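Local coordinates for exoenzyme S (Pseudomonas aeruginosa, PDB 6GN8), which is a secreted toxin whose C-terminal domain, present here, probably transfers ADP-ribose to target proteins, and whose full-length form probably also acts as a GTPase activator, at residues C[39-42]-C[43-46]; C[85-88]-C[89-92]; C[187-190]-C[191-195]. The protein carries 2 engineered substitutions. All coordinates share one frame; numbering follows the deposited sequence.

Interaction 1: residues C[39-42]-C[43-46]; sequences DAEK and YLGR
Leu-44 N bonds to Glu-41 O at 3.0 Å and closes a type I turn, while Tyr-43 N reaches back to Ala-40 O in the same three-residue stride. A second turn overlaps it: residues 43-46 make a type II turn, with Gly-45 at its positive-phi position and a weak bond from Arg-46 N to Tyr-43 O. The helix thus winds out through one tight turn and the chain bends again in the overlapping turn 43-46.

Lys-42 and Tyr-43 carry the side-chain contact. Lys-42 CG sits between its own backbone N and carbonyl carbon (chi1 71°), which sets it over one face of the Tyr-43 ring, 3.9 Å from the centroid and nearly on the normal, a CH-pi contact. The chain then bends at chi3 (-80°) and crosses to Arg-46, with Lys-42 CE 3.2 Å from Arg-46 NH1. The two positive ends lie close, Lys-42 NZ being 3.8 Å from that same NH1. Arg-46 has a partner of its own, its NH2 donating to Ile-164 O. Beside the turn, Leu-44 CD1 touches Glu-41 CB at 4.0 Å.

Ala-40 and Leu-44 both rest on Met-58 of helix 54-77, where Ala-40 also meets Leu-62, and the buried ring of Tyr-43 packs on the loop at Ile-164 and Ser-165.

Interaction 2: residues C[85-88]-C[89-92]; sequences QKLI and DQGM
Ile-88 and Met-92 lie side by side one helical turn apart, pointing the same way, with Ile-88 CG2 3.5 Å from Met-92 CE. The methionine makes this contact by doubling back. Its chain runs straight through chi2, then bends at chi3 (-69°), and that last bend swings the terminal methyl alongside the isoleucine branch. The same methyl and Met-92 CG also come against Ile-88 O, the carbonyl that receives Met-92 N.

On another side of the helix Gln-90 takes a less usual course. With chi1 at 43° its CG is wedged between backbone N and carbonyl carbon, so the start of the side chain folds down onto the preceding turn: Gln-90 CG is 3.2 Å from Lys-86 O and 3.4 Å from Leu-87 O. Beyond CG the chain is extended and runs beside Leu-87, whose CD2 lies 4.1 Å from Gln-90 OE1, a loose contact.

Asp-89 behaves differently again. Its CB lies 3.3 Å from Gln-85 O, and its carboxylate leads off to partners beyond the helix: OD1 takes a salt bridge from Lys-177 and a hydrogen bond with Tyr-132 OH. Gln-85 is likewise held at both ends of its amide, OE1 by Asp-82 N and NE2 by Asp-70.

Underneath, four successive i to i+4 bonds run from Asp-89 N to Gln-85 O (2.9 Å) through Met-92 N to Ile-88 O (3.0 Å). This is the regular ladder of an alpha-helix, here an amphipathic one: Met-92 packs on helix 54-77, Ile-88 on both that helix and Phe-36 of helix 24-36, and Leu-87 on helix 24-36, while Lys-86 and Gln-90 lie toward the surface of the domain's helical part, Gln-90 still touching Leu-28.

Interaction 3: residues C[187-190]-C[191-195]; sequences ASDE and QGVTR
Arg-195 forms a side-on salt bridge with Asp-189, NE and NH1 both donating to the single oxygen OD2, at 3.0 and 3.1 Å. The carboxylate and guanidinium planes are 57° apart, and the two nitrogens reach OD2 from the same face, NE from well above the carboxylate plane and NH1 nearer to it on the syn side. A bend at chi2 (-105°) brings the arginine back along the hairpin to this acid. Val-193 CB lies 3.3 Å from Asp-189 OD2, so this end is compact. Ala-187 and Arg-195 form a hydrogen-bonded antiparallel pair, with Arg-195 N to Ala-187 O at 2.7 Å, and Asp-189 N binds Val-193 O at 2.9 Å.

Toward the tip the grip slackens. Residues 189-192 form a type I turn closed by Gly-192 N on Asp-189 O (3.1 Å), and Gly-192 with its positive phi continues it into a G1 beta bulge. Ser-188 OG donates to the same carbonyl from the opposite face. Gln-191 lays its amide obliquely by the Asp-189 carboxylate, NE2 3.8 Å from Asp-189 CG. Glu-190 is salt-bridged to a basic side chain of another protein's chain, against which Ala-187, Asp-189 and Arg-195 also pack.

Below the tip, strands 180-188 and 194-200 form the hairpin; Thr-194 continues the sheet by backbone bonds to Gly-148 and Ile-150, and Val-193 and Arg-195 pack on Ile-150 of strand 149-155.

Interactions 1 and 2 belong to the helical side of the domain, their centres about 15 Å apart without touching, and both lean on helix 54-77. Interaction 3 lies across the chain's centre, about 35 Å from interaction 2 between centres, at the hairpin turn joining two inner strands of the mixed sheet. All three are partly buried, but 85-92 turns Ile-88, Gly-91 and Met-92 inward, whereas 39-46 and 187-195 each have more exposed residues than buried ones and contain turns with a glycine at positive phi. Their chemistry differs accordingly: a lysine over an aromatic face beside a second positive charge in 39-46, aliphatic and thioether packing in 85-92, and a charged pair in 187-195, whose hairpin also meets another protein.

Interaction 1: residues C[39-42]-C[43-46]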
loop_
_atom_site.group_PDB
_atom_site.type_symbol
_atom_site.label_atom_id
_atom_site.label_comp_id
_atom_site.label_asym_id
_atom_site.label_seq_id
_atom_site.Cartn_x
_atom_site.Cartn_y
_atom_site.Cartn_z
ATOM N N ASP C 39 30.318 1.536 -47.186
ATOM C CA ASP C 39 29.310 0.890 -46.338
ATOM C C ASP C 39 29.129 1.681 -45.058
ATOM O O ASP C 39 28.015 1.784 -44.559
ATOM C CB ASP C 39 29.700 -0.566 -46.022
ATOM C CG ASP C 39 29.261 -1.580 -47.069
ATOM O OD1 ASP C 39 28.694 -1.157 -48.107
ATOM O OD2 ASP C 39 29.469 -2.801 -46.839
ATOM N N ALA C 40 30.228 2.234 -44.520
ATOM C CA ALA C 40 30.174 3.079 -43.329
ATOM C C ALA C 40 29.811 4.530 -43.715
ATOM O O ALA C 40 28.938 5.134 -43.096
ATOM C CB ALA C 40 31.506 3.035 -42.591
ATOM N N GLU C 41 30.442 5.055 -44.771
ATOM C CA GLU C 41 30.311 6.445 -45.221
ATOM C C GLU C 41 28.902 6.844 -45.691
ATOM O O GLU C 41 28.570 8.021 -45.570
ATOM C CB GLU C 41 31.313 6.773 -46.323
ATOM C CG GLU C 41 32.726 6.307 -46.062
ATOM C CD GLU C 41 33.621 6.577 -47.251
ATOM O OE1 GLU C 41 34.113 7.721 -47.358
ATOM O OE2 GLU C 41 33.806 5.665 -48.090
ATOM N N LYS C 42 28.071 5.911 -46.207
ATOM C CA LYS C 42 26.706 6.302 -46.620
ATOM C C LYS C 42 25.898 6.899 -45.437
ATOM O O LYS C 42 25.031 7.757 -45.661
ATOM C CB LYS C 42 25.934 5.150 -47.291
ATOM C CG LYS C 42 25.464 3.984 -46.408
ATOM C CD LYS C 42 24.482 3.078 -47.194
ATOM C CE LYS C 42 23.095 3.686 -47.211
ATOM N NZ LYS C 42 22.152 3.029 -48.161
ATOM N N TYR C 43 26.245 6.506 -44.186
ATOM C CA TYR C 43 25.560 7.010 -42.992
ATOM C C TYR C 43 26.066 8.363 -42.515
ATOM O O TYR C 43 25.441 8.920 -41.628
ATOM C CB TYR C 43 25.656 6.001 -41.839
ATOM C CG TYR C 43 25.041 4.674 -42.217
ATOM C CD1 TYR C 43 23.669 4.552 -42.411
ATOM C CD2 TYR C 43 25.838 3.565 -42.469
ATOM C CE1 TYR C 43 23.104 3.352 -42.823
ATOM C CE2 TYR C 43 25.284 2.361 -42.883
ATOM C CZ TYR C 43 23.913 2.254 -43.041
ATOM O OH TYR C 43 23.359 1.064 -43.437
ATOM N N LEU C 44 27.147 8.910 -43.107
ATOM C CA LEU C 44 27.708 10.198 -42.691
ATOM C C LEU C 44 26.748 11.371 -42.949
ATOM O O LEU C 44 26.286 11.566 -44.081
ATOM C CB LEU C 44 29.058 10.471 -43.358
ATOM C CG LEU C 44 30.239 9.662 -42.847
ATOM C CD1 LEU C 44 31.406 9.793 -43.775
ATOM C CD2 LEU C 44 30.639 10.092 -41.454
ATOM N N GLY C 45 26.441 12.095 -41.871
ATOM C CA GLY C 45 25.571 13.269 -41.870
ATOM C C GLY C 45 24.079 13.013 -41.788
ATOM O O GLY C 45 23.296 13.965 -41.877
ATOM N N ARG C 46 23.665 11.741 -41.574
ATOM C CA ARG C 46 22.248 11.349 -41.532
ATOM C C ARG C 46 21.507 11.841 -40.249
ATOM O O ARG C 46 20.261 11.809 -40.193
ATOM C CB ARG C 46 22.070 9.840 -41.756
ATOM C CG ARG C 46 21.927 9.528 -43.248
ATOM C CD ARG C 46 21.626 8.077 -43.552
ATOM N NE ARG C 46 21.829 7.763 -44.974
ATOM C CZ ARG C 46 21.347 6.689 -45.605
ATOM N NH1 ARG C 46 21.575 6.516 -46.902
ATOM N NH2 ARG C 46 20.605 5.798 -44.951
#

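Interaction 2: residues C[85-88]-C[89-92]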
loop_
_atom_site.group_PDB
_atom_site.type_symbol
_atom_site.label_atom_id
_atom_site.label_comp_id
_atom_site.label_asym_id
_atom_site.label_seq_id
_atom_site.Cartn_x
_atom_site.Cartn_y
_atom_site.Cartn_z
ATOM N N GLN C 85 33.538 -6.014 -36.330
ATOM C CA GLN C 85 32.576 -6.159 -35.224
ATOM C C GLN C 85 33.027 -5.335 -34.005
ATOM O O GLN C 85 32.210 -4.605 -33.445
ATOM C CB GLN C 85 32.398 -7.637 -34.848
ATOM C CG GLN C 85 31.721 -8.473 -35.940
ATOM C CD GLN C 85 31.716 -9.957 -35.644
ATOM O OE1 GLN C 85 32.600 -10.514 -34.971
ATOM N NE2 GLN C 85 30.724 -10.642 -36.162
ATOM N N LYS C 86 34.355 -5.372 -33.680
ATOM C CA LYS C 86 34.988 -4.636 -32.576
ATOM C C LYS C 86 34.762 -3.140 -32.711
ATOM O O LYS C 86 34.300 -2.501 -31.754
ATOM C CB LYS C 86 36.489 -4.939 -32.497
ATOM C CG LYS C 86 36.807 -6.208 -31.714
ATOM C CD LYS C 86 38.307 -6.413 -31.454
ATOM C CE LYS C 86 39.046 -7.062 -32.610
ATOM N NZ LYS C 86 40.500 -7.233 -32.334
ATOM N N LEU C 87 35.020 -2.600 -33.919
ATOM C CA LEU C 87 34.847 -1.176 -34.253
ATOM C C LEU C 87 33.369 -0.719 -34.149
ATOM O O LEU C 87 33.115 0.348 -33.584
ATOM C CB LEU C 87 35.400 -0.866 -35.660
ATOM C CG LEU C 87 36.910 -0.991 -35.874
ATOM C CD1 LEU C 87 37.251 -1.012 -37.352
ATOM C CD2 LEU C 87 37.661 0.118 -35.193
ATOM N N ILE C 88 32.402 -1.537 -34.671
ATOM C CA ILE C 88 30.961 -1.246 -34.620
ATOM C C ILE C 88 30.505 -1.234 -33.155
ATOM O O ILE C 88 29.794 -0.315 -32.742
ATOM C CB ILE C 88 30.083 -2.207 -35.490
ATOM C CG1 ILE C 88 30.415 -2.094 -36.973
ATOM C CG2 ILE C 88 28.598 -1.887 -35.305
ATOM C CD1 ILE C 88 29.796 -3.221 -37.889
ATOM N N ASP C 89 30.953 -2.224 -32.373
ATOM C CA ASP C 89 30.632 -2.360 -30.948
ATOM C C ASP C 89 31.194 -1.183 -30.127
ATOM O O ASP C 89 30.512 -0.732 -29.228
ATOM C CB ASP C 89 31.165 -3.706 -30.415
ATOM C CG ASP C 89 30.873 -4.000 -28.956
ATOM O OD1 ASP C 89 29.691 -3.951 -28.569
ATOM O OD2 ASP C 89 31.826 -4.308 -28.212
ATOM N N GLN C 90 32.399 -0.670 -30.423
ATOM C CA GLN C 90 32.892 0.477 -29.633
ATOM C C GLN C 90 32.196 1.791 -30.050
ATOM O O GLN C 90 31.949 2.620 -29.175
ATOM C CB GLN C 90 34.427 0.628 -29.586
ATOM C CG GLN C 90 35.185 0.429 -30.872
ATOM C CD GLN C 90 36.667 0.170 -30.634
ATOM O OE1 GLN C 90 37.546 0.881 -31.143
ATOM N NE2 GLN C 90 36.986 -0.864 -29.869
ATOM N N GLY C 91 31.795 1.915 -31.321
ATOM C CA GLY C 91 31.038 3.064 -31.810
ATOM C C GLY C 91 29.643 3.135 -31.210
ATOM O O GLY C 91 29.136 4.218 -30.919
ATOM N N MET C 92 29.020 1.971 -30.997
ATOM C CA MET C 92 27.700 1.886 -30.389
ATOM C C MET C 92 27.784 2.129 -28.902
ATOM O O MET C 92 26.963 2.892 -28.409
ATOM C CB MET C 92 27.008 0.563 -30.686
ATOM C CG MET C 92 26.558 0.460 -32.141
ATOM S SD MET C 92 25.621 -1.048 -32.462
ATOM C CE MET C 92 26.796 -2.135 -32.299
#

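Interaction 3: residues C[187-190]-C[191-195]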
loop_
_atom_site.group_PDB
_atom_site.type_symbol
_atom_site.label_atom_id
_atom_site.label_comp_id
_atom_site.label_asym_id
_atom_site.label_seq_id
_atom_site.Cartn_x
_atom_site.Cartn_y
_atom_site.Cartn_z
ATOM N N ALA C 187 3.345 -14.269 -20.628
ATOM C CA ALA C 187 2.134 -15.017 -20.843
ATOM C C ALA C 187 2.169 -15.589 -22.204
ATOM O O ALA C 187 2.927 -15.123 -23.035
ATOM C CB ALA C 187 0.939 -14.092 -20.704
ATOM N N SER C 188 1.371 -16.607 -22.424
ATOM C CA SER C 188 1.144 -17.297 -23.685
ATOM C C SER C 188 -0.319 -17.128 -24.129
ATOM O O SER C 188 -1.237 -17.203 -23.302
ATOM C CB SER C 188 1.466 -18.780 -23.536
ATOM O OG SER C 188 1.292 -19.479 -24.756
ATOM N N ASP C 189 -0.488 -16.806 -25.424
ATOM C CA ASP C 189 -1.671 -16.767 -26.294
ATOM C C ASP C 189 -2.283 -18.158 -26.384
ATOM O O ASP C 189 -1.545 -19.140 -26.263
ATOM C CB ASP C 189 -1.144 -16.484 -27.761
ATOM C CG ASP C 189 -1.422 -15.162 -28.403
ATOM O OD1 ASP C 189 -2.233 -14.378 -27.844
ATOM O OD2 ASP C 189 -0.884 -14.920 -29.484
ATOM N N GLU C 190 -3.550 -18.260 -26.843
ATOM C CA GLU C 190 -4.175 -19.546 -27.135
ATOM C C GLU C 190 -3.637 -20.128 -28.484
ATOM O O GLU C 190 -4.013 -21.232 -28.886
ATOM C CB GLU C 190 -5.685 -19.396 -27.170
ATOM C CG GLU C 190 -6.418 -20.719 -27.274
ATOM C CD GLU C 190 -7.760 -20.704 -26.586
ATOM O OE1 GLU C 190 -8.310 -19.598 -26.387
ATOM O OE2 GLU C 190 -8.272 -21.798 -26.260
ATOM N N GLN C 191 -2.750 -19.387 -29.149
ATOM C CA GLN C 191 -2.112 -19.793 -30.405
ATOM C C GLN C 191 -0.710 -20.350 -30.130
ATOM O O GLN C 191 -0.113 -20.967 -31.016
ATOM C CB GLN C 191 -2.039 -18.592 -31.399
ATOM C CG GLN C 191 -3.382 -18.216 -32.077
ATOM C CD GLN C 191 -4.468 -17.709 -31.127
ATOM O OE1 GLN C 191 -5.526 -18.343 -30.971
ATOM N NE2 GLN C 191 -4.244 -16.568 -30.461
ATOM N N GLY C 192 -0.218 -20.133 -28.907
ATOM C CA GLY C 192 1.106 -20.551 -28.445
ATOM C C GLY C 192 2.172 -19.474 -28.491
ATOM O O GLY C 192 3.344 -19.771 -28.278
ATOM N N VAL C 193 1.775 -18.216 -28.762
ATOM C CA VAL C 193 2.674 -17.077 -28.863
ATOM C C VAL C 193 2.929 -16.519 -27.465
ATOM O O VAL C 193 1.981 -16.224 -26.731
ATOM C CB VAL C 193 2.174 -15.966 -29.848
ATOM C CG1 VAL C 193 3.192 -14.803 -29.979
ATOM C CG2 VAL C 193 1.818 -16.549 -31.217
ATOM N N THR C 194 4.226 -16.373 -27.113
ATOM C CA THR C 194 4.668 -15.781 -25.856
ATOM C C THR C 194 4.527 -14.252 -26.010
ATOM O O THR C 194 5.043 -13.673 -26.964
ATOM C CB THR C 194 6.100 -16.246 -25.485
ATOM O OG1 THR C 194 6.056 -17.658 -25.270
ATOM C CG2 THR C 194 6.624 -15.567 -24.205
ATOM N N ARG C 195 3.773 -13.650 -25.108
ATOM C CA ARG C 195 3.442 -12.234 -25.068
ATOM C C ARG C 195 4.006 -11.679 -23.789
ATOM O O ARG C 195 3.585 -12.080 -22.697
ATOM C CB ARG C 195 1.923 -12.045 -25.166
ATOM C CG ARG C 195 1.314 -12.783 -26.358
ATOM C CD ARG C 195 0.973 -11.800 -27.417
ATOM N NE ARG C 195 0.542 -12.410 -28.664
ATOM C CZ ARG C 195 0.369 -11.706 -29.773
ATOM N NH1 ARG C 195 -0.009 -12.304 -30.892
ATOM N NH2 ARG C 195 0.581 -10.400 -29.775
#